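PDB 1A76: flap endonuclease 1 from Methanocaldococcus jannaschii, which cleaves 5' flaps and acts as a 5'-3' exonuclease during DNA replication and repair, using magnesium as its cofactor. Local coordinates for residues K279-E284 and D306-L311; D7-N12 and E196-N201. One frame throughout, in Å; residues are numbered along the deposited sequence.

Contact 1: residues K279-E284 and D306-L311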
loop_
_atom_site.group_PDB
_atom_site.type_symbol
_atom_site.label_atom_id
_atom_site.label_comp_id
_atom_site.label_asym_id
_atom_site.label_seq_id
_atom_site.Cartn_x
_atom_site.Cartn_y
_atom_site.Cartn_z
ATOM N N LYS A 279 -12.436 -8.163 16.276
ATOM C CA LYS A 279 -13.445 -9.151 16.633
ATOM C C LYS A 279 -12.750 -10.485 16.873
ATOM O O LYS A 279 -11.647 -10.704 16.380
ATOM C CB LYS A 279 -14.456 -9.312 15.492
ATOM C CG LYS A 279 -14.996 -8.006 14.948
ATOM C CD LYS A 279 -16.148 -8.245 13.974
ATOM C CE LYS A 279 -17.448 -7.616 14.475
ATOM N NZ LYS A 279 -17.604 -6.174 14.092
ATOM N N LEU A 280 -13.392 -11.386 17.612
ATOM C CA LEU A 280 -12.774 -12.679 17.868
ATOM C C LEU A 280 -12.651 -13.467 16.563
ATOM O O LEU A 280 -13.546 -13.425 15.720
ATOM C CB LEU A 280 -13.595 -13.458 18.898
ATOM C CG LEU A 280 -13.513 -12.776 20.264
ATOM C CD1 LEU A 280 -14.541 -13.388 21.216
ATOM C CD2 LEU A 280 -12.109 -12.914 20.813
ATOM N N PRO A 281 -11.535 -14.189 16.379
ATOM C CA PRO A 281 -11.325 -14.975 15.153
ATOM C C PRO A 281 -12.152 -16.261 15.041
ATOM O O PRO A 281 -12.382 -16.953 16.040
ATOM C CB PRO A 281 -9.831 -15.284 15.174
ATOM C CG PRO A 281 -9.455 -15.245 16.626
ATOM C CD PRO A 281 -10.398 -14.298 17.314
ATOM N N ASP A 282 -12.588 -16.565 13.818
ATOM C CA ASP A 282 -13.354 -17.774 13.548
ATOM C C ASP A 282 -12.284 -18.837 13.311
ATOM O O ASP A 282 -11.825 -19.032 12.182
ATOM C CB ASP A 282 -14.231 -17.578 12.294
ATOM C CG ASP A 282 -14.884 -18.871 11.814
ATOM O OD1 ASP A 282 -14.689 -19.936 12.451
ATOM O OD2 ASP A 282 -15.597 -18.823 10.780
ATOM N N LYS A 283 -11.875 -19.493 14.398
ATOM C CA LYS A 283 -10.840 -20.513 14.362
ATOM C C LYS A 283 -11.064 -21.598 13.315
ATOM O O LYS A 283 -10.138 -21.966 12.604
ATOM C CB LYS A 283 -10.688 -21.166 15.738
ATOM C CG LYS A 283 -10.205 -20.217 16.844
ATOM C CD LYS A 283 -9.894 -20.982 18.128
ATOM C CE LYS A 283 -9.034 -20.144 19.077
ATOM N NZ LYS A 283 -8.890 -20.781 20.425
ATOM N N GLU A 284 -12.291 -22.098 13.228
ATOM C CA GLU A 284 -12.646 -23.162 12.292
ATOM C C GLU A 284 -12.532 -22.733 10.834
ATOM O O GLU A 284 -12.003 -23.470 9.995
ATOM C CB GLU A 284 -14.082 -23.637 12.566
ATOM C CG GLU A 284 -14.270 -24.394 13.882
ATOM C CD GLU A 284 -14.172 -23.484 15.088
ATOM O OE1 GLU A 284 -14.742 -22.372 15.028
ATOM O OE2 GLU A 284 -13.523 -23.869 16.084
ATOM N N ASP A 306 -5.107 -19.859 17.966
ATOM C CA ASP A 306 -5.367 -19.894 19.408
ATOM C C ASP A 306 -4.723 -18.657 20.043
ATOM O O ASP A 306 -5.293 -18.020 20.929
ATOM C CB ASP A 306 -4.790 -21.176 20.024
ATOM C CG ASP A 306 -5.664 -22.401 19.751
ATOM O OD1 ASP A 306 -6.834 -22.227 19.350
ATOM O OD2 ASP A 306 -5.180 -23.539 19.933
ATOM N N LYS A 307 -3.535 -18.304 19.570
ATOM C CA LYS A 307 -2.841 -17.131 20.087
ATOM C C LYS A 307 -3.575 -15.867 19.626
ATOM O O LYS A 307 -3.703 -14.909 20.388
ATOM C CB LYS A 307 -1.396 -17.093 19.580
ATOM C CG LYS A 307 -0.598 -18.358 19.858
ATOM C CD LYS A 307 0.878 -18.042 20.045
ATOM C CE LYS A 307 1.734 -18.894 19.127
ATOM N NZ LYS A 307 1.199 -18.855 17.735
ATOM N N LEU A 308 -4.056 -15.860 18.382
ATOM C CA LEU A 308 -4.773 -14.690 17.861
ATOM C C LEU A 308 -6.035 -14.447 18.669
ATOM O O LEU A 308 -6.346 -13.320 19.032
ATOM C CB LEU A 308 -5.136 -14.858 16.375
ATOM C CG LEU A 308 -6.127 -13.811 15.814
ATOM C CD1 LEU A 308 -5.520 -12.404 15.868
ATOM C CD2 LEU A 308 -6.507 -14.172 14.379
ATOM N N TYR A 309 -6.766 -15.515 18.950
ATOM C CA TYR A 309 -7.999 -15.414 19.731
ATOM C C TYR A 309 -7.743 -14.769 21.102
ATOM O O TYR A 309 -8.446 -13.846 21.518
ATOM C CB TYR A 309 -8.588 -16.815 19.924
ATOM C CG TYR A 309 -9.960 -16.844 20.556
ATOM C CD1 TYR A 309 -10.110 -16.877 21.947
ATOM C CD2 TYR A 309 -11.114 -16.845 19.764
ATOM C CE1 TYR A 309 -11.371 -16.910 22.536
ATOM C CE2 TYR A 309 -12.394 -16.878 20.348
ATOM C CZ TYR A 309 -12.509 -16.910 21.731
ATOM O OH TYR A 309 -13.755 -16.948 22.307
ATOM N N ASN A 310 -6.734 -15.266 21.805
ATOM C CA ASN A 310 -6.412 -14.751 23.133
ATOM C C ASN A 310 -5.928 -13.306 23.107
ATOM O O ASN A 310 -6.225 -12.540 24.013
ATOM C CB ASN A 310 -5.377 -15.660 23.804
ATOM C CG ASN A 310 -5.984 -16.979 24.262
ATOM O OD1 ASN A 310 -7.187 -17.059 24.533
ATOM N ND2 ASN A 310 -5.156 -18.019 24.353
ATOM N N LEU A 311 -5.189 -12.929 22.071
ATOM C CA LEU A 311 -4.706 -11.552 21.949
ATOM C C LEU A 311 -5.899 -10.613 21.820
ATOM O O LEU A 311 -6.005 -9.615 22.528
ATOM C CB LEU A 311 -3.797 -11.403 20.718
ATOM C CG LEU A 311 -2.381 -11.980 20.840
ATOM C CD1 LEU A 311 -1.789 -12.175 19.456
ATOM C CD2 LEU A 311 -1.500 -11.046 21.664
HETATM O O HOH W 1 -7.395 -19.317 22.117
#

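Contact 2: residues D7-N12 and E196-N201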
loop_
_atom_site.group_PDB
_atom_site.type_symbol
_atom_site.label_atom_id
_atom_site.label_comp_id
_atom_site.label_asym_id
_atom_site.label_seq_id
_atom_site.Cartn_x
_atom_site.Cartn_y
_atom_site.Cartn_z
ATOM N N ASP A 7 17.500 8.067 0.195
ATOM C CA ASP A 7 18.783 8.716 0.435
ATOM C C ASP A 7 18.712 10.224 0.671
ATOM O O ASP A 7 19.698 10.833 1.068
ATOM C CB ASP A 7 19.704 8.438 -0.765
ATOM C CG ASP A 7 21.128 8.916 -0.544
ATOM O OD1 ASP A 7 21.415 10.101 -0.830
ATOM O OD2 ASP A 7 21.963 8.102 -0.090
ATOM N N PHE A 8 17.549 10.824 0.454
ATOM C CA PHE A 8 17.440 12.268 0.591
ATOM C C PHE A 8 16.609 12.850 1.713
ATOM O O PHE A 8 16.620 14.055 1.917
ATOM C CB PHE A 8 16.976 12.839 -0.740
ATOM C CG PHE A 8 17.755 12.317 -1.901
ATOM C CD1 PHE A 8 19.022 12.824 -2.179
ATOM C CD2 PHE A 8 17.252 11.284 -2.686
ATOM C CE1 PHE A 8 19.785 12.308 -3.222
ATOM C CE2 PHE A 8 18.005 10.762 -3.730
ATOM C CZ PHE A 8 19.279 11.277 -3.998
ATOM N N ILE A 9 15.900 12.020 2.456
ATOM C CA ILE A 9 15.100 12.560 3.540
ATOM C C ILE A 9 15.483 11.972 4.883
ATOM O O ILE A 9 15.979 10.846 4.961
ATOM C CB ILE A 9 13.597 12.322 3.285
ATOM C CG1 ILE A 9 13.299 10.824 3.254
ATOM C CG2 ILE A 9 13.193 12.945 1.952
ATOM C CD1 ILE A 9 11.860 10.505 2.938
ATOM N N PRO A 10 15.298 12.749 5.964
ATOM C CA PRO A 10 15.635 12.234 7.296
ATOM C C PRO A 10 14.714 11.082 7.686
ATOM O O PRO A 10 13.536 11.068 7.345
ATOM C CB PRO A 10 15.475 13.449 8.218
ATOM C CG PRO A 10 14.583 14.403 7.469
ATOM C CD PRO A 10 14.832 14.153 5.998
ATOM N N LYS A 11 15.274 10.091 8.370
ATOM C CA LYS A 11 14.500 8.946 8.823
ATOM C C LYS A 11 15.282 8.298 9.939
ATOM O O LYS A 11 16.475 8.546 10.083
ATOM C CB LYS A 11 14.276 7.952 7.687
ATOM C CG LYS A 11 15.516 7.204 7.269
ATOM C CD LYS A 11 15.979 7.655 5.898
ATOM C CE LYS A 11 15.444 6.743 4.820
ATOM N NZ LYS A 11 13.970 6.880 4.736
ATOM N N ASN A 12 14.617 7.482 10.747
ATOM C CA ASN A 12 15.309 6.829 11.846
ATOM C C ASN A 12 14.853 5.399 12.072
ATOM O O ASN A 12 13.677 5.064 11.911
ATOM C CB ASN A 12 15.118 7.631 13.138
ATOM C CG ASN A 12 15.673 9.049 13.037
ATOM O OD1 ASN A 12 16.882 9.262 13.143
ATOM N ND2 ASN A 12 14.791 10.020 12.829
ATOM N N GLU A 196 11.734 1.278 10.106
ATOM C CA GLU A 196 12.189 2.637 9.858
ATOM C C GLU A 196 11.031 3.633 9.915
ATOM O O GLU A 196 10.016 3.482 9.219
ATOM C CB GLU A 196 12.869 2.717 8.493
ATOM C CG GLU A 196 12.971 4.137 7.920
ATOM C CD GLU A 196 13.722 4.172 6.596
ATOM O OE1 GLU A 196 14.907 3.797 6.585
ATOM O OE2 GLU A 196 13.130 4.566 5.568
ATOM N N LEU A 197 11.194 4.653 10.744
ATOM C CA LEU A 197 10.168 5.668 10.885
ATOM C C LEU A 197 10.555 6.957 10.170
ATOM O O LEU A 197 11.696 7.431 10.275
ATOM C CB LEU A 197 9.919 5.961 12.371
ATOM C CG LEU A 197 8.987 7.138 12.679
ATOM C CD1 LEU A 197 7.556 6.749 12.372
ATOM C CD2 LEU A 197 9.141 7.551 14.129
ATOM N N ILE A 198 9.596 7.505 9.432
ATOM C CA ILE A 198 9.780 8.768 8.724
ATOM C C ILE A 198 8.690 9.698 9.248
ATOM O O ILE A 198 7.500 9.395 9.134
ATOM C CB ILE A 198 9.608 8.634 7.181
ATOM C CG1 ILE A 198 10.632 7.655 6.599
ATOM C CG2 ILE A 198 9.811 10.010 6.520
ATOM C CD1 ILE A 198 10.063 6.302 6.226
ATOM N N GLU A 199 9.098 10.809 9.856
ATOM C CA GLU A 199 8.146 11.795 10.368
ATOM C C GLU A 199 8.128 12.963 9.401
ATOM O O GLU A 199 9.143 13.633 9.232
ATOM C CB GLU A 199 8.558 12.301 11.761
ATOM C CG GLU A 199 7.382 12.829 12.580
ATOM C CD GLU A 199 7.792 13.775 13.702
ATOM O OE1 GLU A 199 8.911 13.620 14.236
ATOM O OE2 GLU A 199 6.988 14.672 14.052
ATOM N N LEU A 200 6.979 13.206 8.778
ATOM C CA LEU A 200 6.830 14.289 7.797
ATOM C C LEU A 200 7.299 15.655 8.316
ATOM O O LEU A 200 8.010 16.378 7.620
ATOM C CB LEU A 200 5.375 14.378 7.324
ATOM C CG LEU A 200 5.013 15.373 6.198
ATOM C CD1 LEU A 200 5.762 15.031 4.897
ATOM C CD2 LEU A 200 3.502 15.344 5.951
ATOM N N ASN A 201 6.905 16.001 9.538
ATOM C CA ASN A 201 7.315 17.269 10.123
ATOM C C ASN A 201 8.832 17.374 10.148
ATOM O O ASN A 201 9.384 18.427 9.860
ATOM C CB ASN A 201 6.777 17.422 11.547
ATOM C CG ASN A 201 6.863 18.853 12.041
ATOM O OD1 ASN A 201 6.264 19.756 11.457
ATOM N ND2 ASN A 201 7.612 19.069 13.113
#

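Contact 1: residues K279-E284 and D306-L311
Over one face of the Tyr309 ring sits Leu280, its CD2 shifted somewhat toward the rim, 4.1 Å from the ring centroid and 13° off the normal, a CH-pi contact; the same leucine's CD1 reaches the phenol oxygen. The backbone O of Pro281 lies in the ring plane at the edge, as does Asn310 OD1, while the proline CD and Lys283 CE approach obliquely. The pyrrolidine of Pro281 is wedged against the helix itself, its CG 3.4 Å from Tyr309 CA and its CB 3.6 Å from Leu308 CD2. The contact packs the loop leading into helix 283-292, and its first turn, against helix 298-315; Asp282 is the N-cap and bonds Gly285 N through OD1. Past the ring runs the extended chain of Lys283, crossing Tyr309 at about a right angle with CE 3.5 Å from Tyr309 CB. Lys283 NZ forms a salt bridge of 2.7 Å to Asp306 OD1, coming from above the carboxylate plane (38° out of it), and a water bridges NZ to the backbone O of Asp306. Lys302 gives OD1 a second cationic partner, while Leu308 also packs on Ile66 and Leu69 of helix 56-70.

Contact 2: residues D7-N12 and E196-N201
Glu196 OE2 is gripped by three groups: Lys11 NZ, at 2.6 Å in a salt bridge, Arg186 NE in a second salt bridge, and the hydroxyl of Tyr174 in a hydrogen bond. The ammonium comes from well above the carboxylate plane, 60° out of it, and is itself hydrogen-bonded to the Tyr174 hydroxyl, closing a small polar cluster. Two cationic neighbours would be expected to favour the ionised carboxylate. Lys11 gets there by folding back: its CG stands between the backbone N and the carbonyl carbon (chi1 71°), and the chain bends at each later torsion. On the way its CG passes 3.5 Å from Glu196 OE1, so the lysine lies against the carboxylate as well as pairing with it. A glutamine in place of Glu196 would probably leave Lys11 and Arg186 without their shared negative charge. Tyr174 sits between Asp173 and Asp175, predicted ligands of the second magnesium, so this joint between N-domain and I-domain probably lies beside the metal site rather than in it.

The backbones meet in a single antiparallel bridge, the hydrogen-bonded pair Asn12 and Leu197, with Asn12 N to Leu197 O at 3.0 Å and Leu197 N to Asn12 O at 2.8 Å, both nearly straight at 167°. Beside it, Lys11 CB rests on Ile198 CG1 at 3.8 Å, and Ile9 CD1 touches Ile198 CG2 at 4.2 Å, both isoleucines also packing on Tyr174 and Leu177.

Strand 12-13 is thereby added as an edge strand of the mixed sheet, next to 196-199, which pairs on with strand 183-186, while Pro10 and Asn12 lean on Glu202 of helix 200-207.

From the N terminus, the chain lays down 7-12 first and meets its partner only at 196-201, so contact 2 closes a loop of 183 residues. That loop contains most of the strands of the central sheet, and its closure ties the N-domain to the I-domain. The chain then runs on through several helices before 279-284 opens contact 1, which closes at 306-311 after 21 mostly helical residues and brings two C-terminal helices together. The two closures follow in series, neither nested nor crossed. Their centres lie about 35 Å apart and their nearest atoms about 21 Å, so they fasten separate parts of the molecule: contact 2 a sheet edge, contact 1 the C-terminal helices beside helices 56-70 and 129-142.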